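Local coordinates for protein general negative regulator of transcription subunit 2 (Saccharomyces cerevisiae, PDB 4BY6) that acts as a core component of the CCR4-NOT complex, keeping that complex intact in its work of mRNA deadenylation and negative regulation of transcription, at residues L143-M153 with R165-P173. Numbering follows the deposited sequence.
Sequences LKAWLTKDPMM and RGSYVFFDP
Asp150 and Ser167 are tied twice, an example of how a strand pairing can be extended beyond the end of a strand. Ser167 OG donates to Asp150 OD1 (2.8 Å), meeting the carboxylate on its anti side, while Asp150 N binds Ser167 O (2.8 Å) from above the carbonyl plane. Both side chains extend anti to their own backbone N (chi1 170° in Asp150, 180° in Ser167), which brings carboxylate and hydroxyl together. Ser167 OG is also hydrogen-bonded to Gln180 NE2, and an alanine in place of Asp150 would probably leave that hydroxyl without its carboxylate partner. Beyond this pair of bonds, Thr148 and Val169 form an antiparallel hydrogen-bonded pair, Thr148 N to Val169 O (2.9 Å) and Val169 N to Thr148 O (2.8 Å), and Phe171 N donates a hydrogen bond to Trp146 O. On the side of the sheet bearing Leu147 and Phe170, Leu147 CB makes a CH-pi contact over the ring face, 4.0 Å from the Phe170 centroid, and Leu147 CD2 touches Phe170 CE2 (3.5 Å). Within the SH3-clan NOT-box domain, strand 163-172 lies between strands 145-149 and 177-186; Trp146 and Phe171 meet helix 109-118 through Phe116 and Phe113, and Arg181 makes a cation-pi contact with Phe170.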
loop_
_atom_site.group_PDB
_atom_site.type_symbol
_atom_site.label_atom_id
_atom_site.label_comp_id
_atom_site.label_asym_id
_atom_site.label_seq_id
_atom_site.Cartn_x
_atom_site.Cartn_y
_atom_site.Cartn_z
ATOM N N LEU E 143 -4.971 37.754 -4.469
ATOM C CA LEU E 143 -4.364 36.597 -5.109
ATOM C C LEU E 143 -3.439 35.853 -4.136
ATOM O O LEU E 143 -3.077 34.708 -4.386
ATOM C CB LEU E 143 -3.570 37.014 -6.345
ATOM C CG LEU E 143 -4.312 37.441 -7.603
ATOM C CD1 LEU E 143 -3.310 37.989 -8.654
ATOM C CD2 LEU E 143 -5.077 36.265 -8.128
ATOM N N LYS E 144 -3.043 36.526 -3.050
ATOM C CA LYS E 144 -2.058 36.004 -2.098
ATOM C C LYS E 144 -0.837 35.515 -2.857
ATOM O O LYS E 144 -0.413 34.363 -2.766
ATOM C CB LYS E 144 -2.679 34.922 -1.229
ATOM C CG LYS E 144 -4.054 35.383 -0.733
ATOM C CD LYS E 144 -4.372 34.960 0.687
ATOM C CE LYS E 144 -5.470 35.843 1.255
ATOM N NZ LYS E 144 -5.619 35.723 2.742
ATOM N N ALA E 145 -0.295 36.423 -3.647
ATOM C CA ALA E 145 0.837 36.108 -4.478
ATOM C C ALA E 145 1.728 37.334 -4.578
ATOM O O ALA E 145 1.218 38.456 -4.623
ATOM C CB ALA E 145 0.375 35.685 -5.822
ATOM N N TRP E 146 3.043 37.123 -4.616
ATOM C CA TRP E 146 3.986 38.238 -4.758
ATOM C C TRP E 146 4.306 38.541 -6.225
ATOM O O TRP E 146 4.474 37.626 -7.052
ATOM C CB TRP E 146 5.293 37.946 -4.028
ATOM C CG TRP E 146 5.219 37.854 -2.538
ATOM C CD1 TRP E 146 4.881 36.763 -1.794
ATOM C CD2 TRP E 146 5.547 38.887 -1.606
ATOM N NE1 TRP E 146 4.956 37.061 -0.452
ATOM C CE2 TRP E 146 5.367 38.356 -0.313
ATOM C CE3 TRP E 146 5.959 40.213 -1.742
ATOM C CZ2 TRP E 146 5.593 39.099 0.829
ATOM C CZ3 TRP E 146 6.188 40.945 -0.617
ATOM C CH2 TRP E 146 6.005 40.391 0.661
ATOM N N LEU E 147 4.420 39.827 -6.540
ATOM C CA LEU E 147 4.782 40.252 -7.883
ATOM C C LEU E 147 5.840 41.310 -7.813
ATOM O O LEU E 147 5.932 42.017 -6.813
ATOM C CB LEU E 147 3.569 40.793 -8.629
ATOM C CG LEU E 147 2.809 41.884 -7.882
ATOM C CD1 LEU E 147 3.349 43.243 -8.179
ATOM C CD2 LEU E 147 1.405 41.829 -8.358
ATOM N N THR E 148 6.626 41.453 -8.869
ATOM C CA THR E 148 7.542 42.586 -8.923
ATOM C C THR E 148 7.668 43.070 -10.339
ATOM O O THR E 148 7.430 42.314 -11.267
ATOM C CB THR E 148 8.946 42.258 -8.327
ATOM O OG1 THR E 148 9.819 43.374 -8.560
ATOM C CG2 THR E 148 9.554 41.035 -8.978
ATOM N N LYS E 149 8.006 44.345 -10.493
ATOM C CA LYS E 149 8.098 44.965 -11.809
ATOM C C LYS E 149 9.061 44.229 -12.749
ATOM O O LYS E 149 10.126 43.779 -12.335
ATOM C CB LYS E 149 8.517 46.428 -11.657
ATOM C CG LYS E 149 8.946 47.107 -12.932
ATOM C CD LYS E 149 9.262 48.602 -12.695
ATOM C CE LYS E 149 9.891 49.237 -13.952
ATOM N NZ LYS E 149 9.962 50.729 -13.908
ATOM N N ASP E 150 8.640 44.052 -14.000
ATOM C CA ASP E 150 9.525 43.581 -15.053
ATOM C C ASP E 150 10.279 44.795 -15.566
ATOM O O ASP E 150 9.664 45.714 -16.108
ATOM C CB ASP E 150 8.736 42.893 -16.169
ATOM C CG ASP E 150 9.579 42.601 -17.406
ATOM O OD1 ASP E 150 9.036 42.670 -18.528
ATOM O OD2 ASP E 150 10.774 42.274 -17.271
ATOM N N PRO E 151 11.613 44.815 -15.370
ATOM C CA PRO E 151 12.437 45.997 -15.643
ATOM C C PRO E 151 12.354 46.445 -17.095
ATOM O O PRO E 151 12.576 47.626 -17.378
ATOM C CB PRO E 151 13.854 45.526 -15.312
ATOM C CG PRO E 151 13.687 44.341 -14.439
ATOM C CD PRO E 151 12.434 43.679 -14.919
ATOM N N MET E 152 12.017 45.520 -17.992
ATOM C CA MET E 152 12.059 45.805 -19.424
ATOM C C MET E 152 10.916 46.710 -19.915
ATOM O O MET E 152 10.857 47.047 -21.099
ATOM C CB MET E 152 12.071 44.487 -20.220
ATOM C CG MET E 152 13.365 43.641 -20.089
ATOM S SD MET E 152 14.849 44.314 -20.904
ATOM C CE MET E 152 15.722 45.056 -19.520
ATOM N N MET E 153 10.017 47.117 -19.023
ATOM C CA MET E 153 8.938 48.023 -19.435
ATOM C C MET E 153 8.446 48.908 -18.275
ATOM O O MET E 153 8.413 48.493 -17.109
ATOM C CB MET E 153 7.768 47.234 -20.049
ATOM C CG MET E 153 6.889 48.048 -21.011
ATOM S SD MET E 153 5.302 47.266 -21.396
ATOM C CE MET E 153 4.359 47.564 -19.894
ATOM N N ARG E 165 -0.957 49.951 -15.540
ATOM C CA ARG E 165 -0.850 48.817 -16.429
ATOM C C ARG E 165 0.610 48.607 -16.734
ATOM O O ARG E 165 1.305 49.538 -17.130
ATOM C CB ARG E 165 -1.674 49.044 -17.693
ATOM C CG ARG E 165 -1.911 47.793 -18.451
ATOM C CD ARG E 165 -2.422 48.082 -19.827
ATOM N NE ARG E 165 -1.992 47.026 -20.727
ATOM C CZ ARG E 165 -2.266 46.992 -22.020
ATOM N NH1 ARG E 165 -2.996 47.956 -22.573
ATOM N NH2 ARG E 165 -1.813 45.987 -22.754
ATOM N N GLY E 166 1.096 47.392 -16.514
ATOM C CA GLY E 166 2.515 47.148 -16.692
ATOM C C GLY E 166 2.903 45.694 -16.781
ATOM O O GLY E 166 2.054 44.809 -16.722
ATOM N N SER E 167 4.201 45.446 -16.904
ATOM C CA SER E 167 4.718 44.091 -16.975
ATOM C C SER E 167 5.298 43.672 -15.629
ATOM O O SER E 167 6.064 44.410 -15.019
ATOM C CB SER E 167 5.768 43.981 -18.068
ATOM O OG SER E 167 6.263 42.661 -18.117
ATOM N N TYR E 168 4.928 42.481 -15.172
ATOM C CA TYR E 168 5.294 42.035 -13.839
ATOM C C TYR E 168 5.729 40.595 -13.878
ATOM O O TYR E 168 5.461 39.880 -14.835
ATOM C CB TYR E 168 4.117 42.199 -12.869
ATOM C CG TYR E 168 3.583 43.601 -12.837
ATOM C CD1 TYR E 168 4.119 44.548 -11.972
ATOM C CD2 TYR E 168 2.573 43.997 -13.695
ATOM C CE1 TYR E 168 3.642 45.851 -11.950
ATOM C CE2 TYR E 168 2.103 45.292 -13.689
ATOM C CZ TYR E 168 2.635 46.213 -12.811
ATOM O OH TYR E 168 2.155 47.503 -12.795
ATOM N N VAL E 169 6.399 40.180 -12.818
ATOM C CA VAL E 169 6.834 38.815 -12.621
ATOM C C VAL E 169 6.159 38.369 -11.344
ATOM O O VAL E 169 6.397 38.964 -10.288
ATOM C CB VAL E 169 8.386 38.704 -12.507
ATOM C CG1 VAL E 169 8.822 37.272 -12.342
ATOM C CG2 VAL E 169 9.031 39.287 -13.702
ATOM N N PHE E 170 5.271 37.380 -11.462
ATOM C CA PHE E 170 4.548 36.790 -10.328
ATOM C C PHE E 170 5.236 35.523 -9.811
ATOM O O PHE E 170 5.703 34.703 -10.601
ATOM C CB PHE E 170 3.126 36.433 -10.736
ATOM C CG PHE E 170 2.218 37.605 -10.946
ATOM C CD1 PHE E 170 2.247 38.332 -12.123
ATOM C CD2 PHE E 170 1.292 37.951 -9.974
ATOM C CE1 PHE E 170 1.373 39.414 -12.313
ATOM C CE2 PHE E 170 0.427 39.020 -10.161
ATOM C CZ PHE E 170 0.468 39.753 -11.327
ATOM N N PHE E 171 5.288 35.317 -8.500
ATOM C CA PHE E 171 5.816 34.035 -8.051
ATOM C C PHE E 171 4.686 33.058 -7.768
ATOM O O PHE E 171 3.768 33.357 -7.006
ATOM C CB PHE E 171 6.726 34.188 -6.819
ATOM C CG PHE E 171 7.319 32.884 -6.355
ATOM C CD1 PHE E 171 8.340 32.271 -7.082
ATOM C CD2 PHE E 171 6.844 32.252 -5.208
ATOM C CE1 PHE E 171 8.879 31.048 -6.668
ATOM C CE2 PHE E 171 7.388 31.038 -4.783
ATOM C CZ PHE E 171 8.409 30.432 -5.518
ATOM N N ASP E 172 4.793 31.888 -8.389
ATOM C CA ASP E 172 3.849 30.782 -8.263
ATOM C C ASP E 172 4.465 29.699 -7.388
ATOM O O ASP E 172 5.321 28.935 -7.846
ATOM C CB ASP E 172 3.512 30.227 -9.658
ATOM C CG ASP E 172 2.451 29.115 -9.648
ATOM O OD1 ASP E 172 2.121 28.537 -8.578
ATOM O OD2 ASP E 172 1.958 28.812 -10.760
ATOM N N PRO E 173 3.990 29.601 -6.139
ATOM C CA PRO E 173 4.542 28.703 -5.110
ATOM C C PRO E 173 4.203 27.234 -5.370
ATOM O O PRO E 173 4.829 26.364 -4.766
ATOM C CB PRO E 173 3.867 29.180 -3.814
ATOM C CG PRO E 173 3.033 30.414 -4.203
ATOM C CD PRO E 173 2.782 30.302 -5.674
#